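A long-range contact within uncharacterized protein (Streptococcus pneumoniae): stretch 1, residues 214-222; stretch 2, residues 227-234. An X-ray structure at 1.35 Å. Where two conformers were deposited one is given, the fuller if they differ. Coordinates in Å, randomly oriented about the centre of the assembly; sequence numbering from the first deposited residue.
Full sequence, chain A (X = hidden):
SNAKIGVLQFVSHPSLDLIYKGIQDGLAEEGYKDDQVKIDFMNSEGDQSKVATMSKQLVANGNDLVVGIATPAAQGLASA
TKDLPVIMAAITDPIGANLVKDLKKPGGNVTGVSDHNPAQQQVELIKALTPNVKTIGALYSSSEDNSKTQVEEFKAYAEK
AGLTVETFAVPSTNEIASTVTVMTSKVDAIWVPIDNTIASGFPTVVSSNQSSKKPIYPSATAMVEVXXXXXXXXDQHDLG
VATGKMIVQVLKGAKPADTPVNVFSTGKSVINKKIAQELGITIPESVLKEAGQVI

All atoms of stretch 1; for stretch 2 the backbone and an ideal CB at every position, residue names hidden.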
# COMPACT_ATOMS: atom_id res chain seq x y z
N LYS A 214 5.39 -21.25 -8.51
CA LYS A 214 3.99 -20.86 -8.47
C LYS A 214 3.91 -19.42 -8.93
O LYS A 214 4.78 -18.63 -8.59
CB LYS A 214 3.43 -20.92 -7.05
CG LYS A 214 3.55 -22.26 -6.37
CD LYS A 214 3.16 -23.39 -7.29
CE LYS A 214 3.59 -24.70 -6.70
NZ LYS A 214 2.94 -25.81 -7.42
N PRO A 215 2.87 -19.05 -9.68
CA PRO A 215 2.74 -17.62 -9.99
C PRO A 215 2.43 -16.80 -8.74
O PRO A 215 1.68 -17.25 -7.86
CB PRO A 215 1.54 -17.58 -10.93
CG PRO A 215 0.79 -18.84 -10.66
CD PRO A 215 1.80 -19.86 -10.29
N ILE A 216 3.00 -15.60 -8.68
CA ILE A 216 2.75 -14.65 -7.60
C ILE A 216 1.99 -13.46 -8.17
O ILE A 216 2.37 -12.89 -9.21
CB ILE A 216 4.06 -14.15 -6.96
CG1 ILE A 216 4.96 -15.32 -6.54
CG2 ILE A 216 3.78 -13.28 -5.75
CD1 ILE A 216 6.42 -14.88 -6.34
N TYR A 217 0.90 -13.10 -7.49
CA TYR A 217 0.10 -11.92 -7.84
C TYR A 217 0.20 -10.91 -6.68
O TYR A 217 -0.66 -10.89 -5.79
CB TYR A 217 -1.35 -12.32 -8.05
CG TYR A 217 -1.63 -13.08 -9.33
CD1 TYR A 217 -1.99 -12.38 -10.49
CD2 TYR A 217 -1.59 -14.48 -9.40
CE1 TYR A 217 -2.31 -13.05 -11.66
CE2 TYR A 217 -1.90 -15.16 -10.60
CZ TYR A 217 -2.24 -14.43 -11.71
OH TYR A 217 -2.58 -15.06 -12.88
N PRO A 218 1.25 -10.08 -6.68
CA PRO A 218 1.50 -9.19 -5.53
C PRO A 218 1.02 -7.78 -5.87
O PRO A 218 1.27 -7.27 -6.97
CB PRO A 218 3.01 -9.23 -5.39
CG PRO A 218 3.51 -9.37 -6.85
CD PRO A 218 2.39 -10.06 -7.63
N SER A 219 0.34 -7.13 -4.92
CA SER A 219 -0.38 -5.87 -5.17
C SER A 219 0.49 -4.62 -5.19
O SER A 219 0.20 -3.63 -4.49
CB SER A 219 -1.52 -5.73 -4.15
OG SER A 219 -2.39 -6.84 -4.24
N ALA A 220 1.55 -4.64 -5.99
CA ALA A 220 2.34 -3.44 -6.28
C ALA A 220 3.19 -3.64 -7.50
O ALA A 220 3.76 -4.71 -7.70
CB ALA A 220 3.26 -3.10 -5.11
N THR A 221 3.30 -2.59 -8.31
CA THR A 221 4.21 -2.57 -9.45
C THR A 221 5.61 -2.94 -9.01
O THR A 221 6.27 -3.72 -9.68
CB THR A 221 4.20 -1.21 -10.15
OG1 THR A 221 2.87 -0.99 -10.65
CG2 THR A 221 5.19 -1.13 -11.29
N ALA A 222 6.05 -2.40 -7.88
CA ALA A 222 7.39 -2.65 -7.39
C ALA A 222 7.65 -4.12 -7.08
O ALA A 222 8.79 -4.56 -7.17
CB ALA A 222 7.67 -1.79 -6.18
N UNK A 227 9.79 -9.91 -9.82
CA UNK A 227 9.56 -11.36 -9.95
C UNK A 227 8.12 -11.80 -9.80
O UNK A 227 7.82 -12.99 -9.94
CB UNK A 227 10.40 -12.10 -8.91
N UNK A 228 7.21 -10.89 -9.50
CA UNK A 228 5.79 -11.25 -9.52
C UNK A 228 5.30 -11.40 -10.95
O UNK A 228 5.93 -10.88 -11.89
CB UNK A 228 4.95 -10.20 -8.78
N UNK A 229 4.20 -12.13 -11.13
CA UNK A 229 3.62 -12.33 -12.44
C UNK A 229 2.82 -11.12 -12.91
O UNK A 229 3.04 -10.61 -14.01
CB UNK A 229 2.73 -13.57 -12.43
N UNK A 230 1.88 -10.67 -12.08
CA UNK A 230 0.96 -9.63 -12.50
C UNK A 230 0.16 -9.18 -11.30
O UNK A 230 0.13 -9.82 -10.24
CB UNK A 230 0.04 -10.12 -13.62
N UNK A 231 -0.47 -8.02 -11.45
CA UNK A 231 -1.43 -7.53 -10.48
C UNK A 231 -2.32 -6.46 -11.12
O UNK A 231 -2.22 -6.19 -12.32
CB UNK A 231 -0.71 -6.97 -9.25
N UNK A 232 -3.17 -5.84 -10.29
CA UNK A 232 -3.95 -4.65 -10.66
C UNK A 232 -3.67 -3.65 -9.56
O UNK A 232 -3.88 -3.95 -8.38
CB UNK A 232 -5.45 -4.94 -10.81
N UNK A 233 -3.17 -2.47 -9.94
CA UNK A 233 -2.54 -1.57 -8.98
C UNK A 233 -2.89 -0.12 -9.22
O UNK A 233 -3.22 0.27 -10.33
CB UNK A 233 -1.02 -1.74 -9.02
N UNK A 234 -2.78 0.64 -8.15
CA UNK A 234 -2.97 2.09 -8.22
C UNK A 234 -1.63 2.76 -8.44
O UNK A 234 -0.58 2.26 -8.01
CB UNK A 234 -3.64 2.62 -6.95

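Position 227 is decided by its backbone: phi/psi of 141/-3 lies where residues with a side chain are rarely found, whereas stretch 1 imposes little, its nearest atom to the ideal CB being I216 CD1 at 5.5 Å. Glycine is the natural expectation, and G227 is deposited. Its carbonyl takes part through a water whose O accepts from I216 N (3.0 Å) and donates to G227 O (3.1 Å).

Position 228 has ordinary angles, -74/159, which would admit any residue. The restriction comes from the partner: the ideal CB would lie 2.6 Å from P218 CG, a clash. With the backbone as placed, only a residue without CB fits. The residue is G228, whose CA packs 4.0 Å from P218 CG.

At 229 the CA-to-CB bond points toward stretch 1. The ideal CB is 3.3 Å from I216 O, 4.4 Å from P215 CB and 5.1 Å from Y217 CZ, so the surroundings combine a proline ring, an aromatic ring and a carbonyl. That carbonyl is already taken by the backbone: the amide N of 229 donates to I216 O at 2.8 Å with an N-H...O angle of 156°, the one direct hydrogen bond between the stretches. A medium or large apolar side chain, such as leucine, isoleucine or methionine, would suit. L229 is found, with chi1 t and chi2 p; its CD2 lies 3.7 Å from P215 CB and 3.7 Å from Y217 CZ, bridging the two rings.

Position 230 points sideways, its ideal CB 4.2 Å from Y217 CE1. A small side chain can touch the tyrosine ring; valine or serine might also be considered. A230 is deposited, with CB 4.1 Å from Y217 CE1. Its carbonyl O makes a CA-H...O contact with Y217 CA (3.2 Å, 143° at H), but has no hydrogen-bonding partner in the model.

Position 231 points toward stretch 1 in tight quarters: the ideal CB is 3.0 Å from P218 O and 4.2 Å from S219 CA. Alanine, serine or cysteine are reasonable, and the nearby S219 hydroxyl adds a polar feature. S231 adopts chi1 t. Its OG is 3.3 Å from P218 O, but the angle is too poor for a hydrogen bond; instead, a water O 2.7 Å from S231 OG donates to Y217 O (2.9 Å) and S219 OG (2.8 Å).

Position 232 points away, with no stretch 1 atom within 5.5 Å of its ideal CB, so this contact selects nothing; V232 occupies it.

Position 233 turns toward stretch 1 again, its ideal CB 4.7 Å from A220 CA and 4.3 Å from T221 OG1. Valine, isoleucine or threonine would suit this strand site. V233, with chi1 m, brings CG1 to 3.7 Å from A220 N and CG2 to 3.3 Å from T221 OG1.

Position 234 points sideways, beyond reach, its side chain undetermined. I234 contributes its carbonyl: a water O donates to I234 O (3.0 Å) and hydrogen-bonds T221 OG1 (2.8 Å).

Stretch 2 (227-234) GGLASVVI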
# COMPACT_ATOMS: atom_id res chain seq x y z
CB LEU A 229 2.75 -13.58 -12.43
CG LEU A 229 1.88 -13.79 -13.67
CD1 LEU A 229 2.73 -13.97 -14.92
CD2 LEU A 229 0.92 -14.97 -13.49
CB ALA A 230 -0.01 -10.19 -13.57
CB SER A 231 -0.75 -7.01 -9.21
OG SER A 231 -1.73 -6.74 -8.21
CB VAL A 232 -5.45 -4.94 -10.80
CG1 VAL A 232 -6.17 -3.70 -11.29
CG2 VAL A 232 -5.68 -6.13 -11.76
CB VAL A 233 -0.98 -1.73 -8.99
CG1 VAL A 233 -0.59 -3.16 -8.59
CG2 VAL A 233 -0.41 -1.39 -10.37
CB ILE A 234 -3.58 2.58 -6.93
CG1 ILE A 234 -4.96 1.98 -6.79
CG2 ILE A 234 -3.67 4.10 -6.91
CD1 ILE A 234 -5.36 1.88 -5.38
O HOH W 1 5.54 -15.05 -10.13
O HOH W 2 -2.40 -8.67 -6.41
O HOH W 3 1.80 1.44 -9.62
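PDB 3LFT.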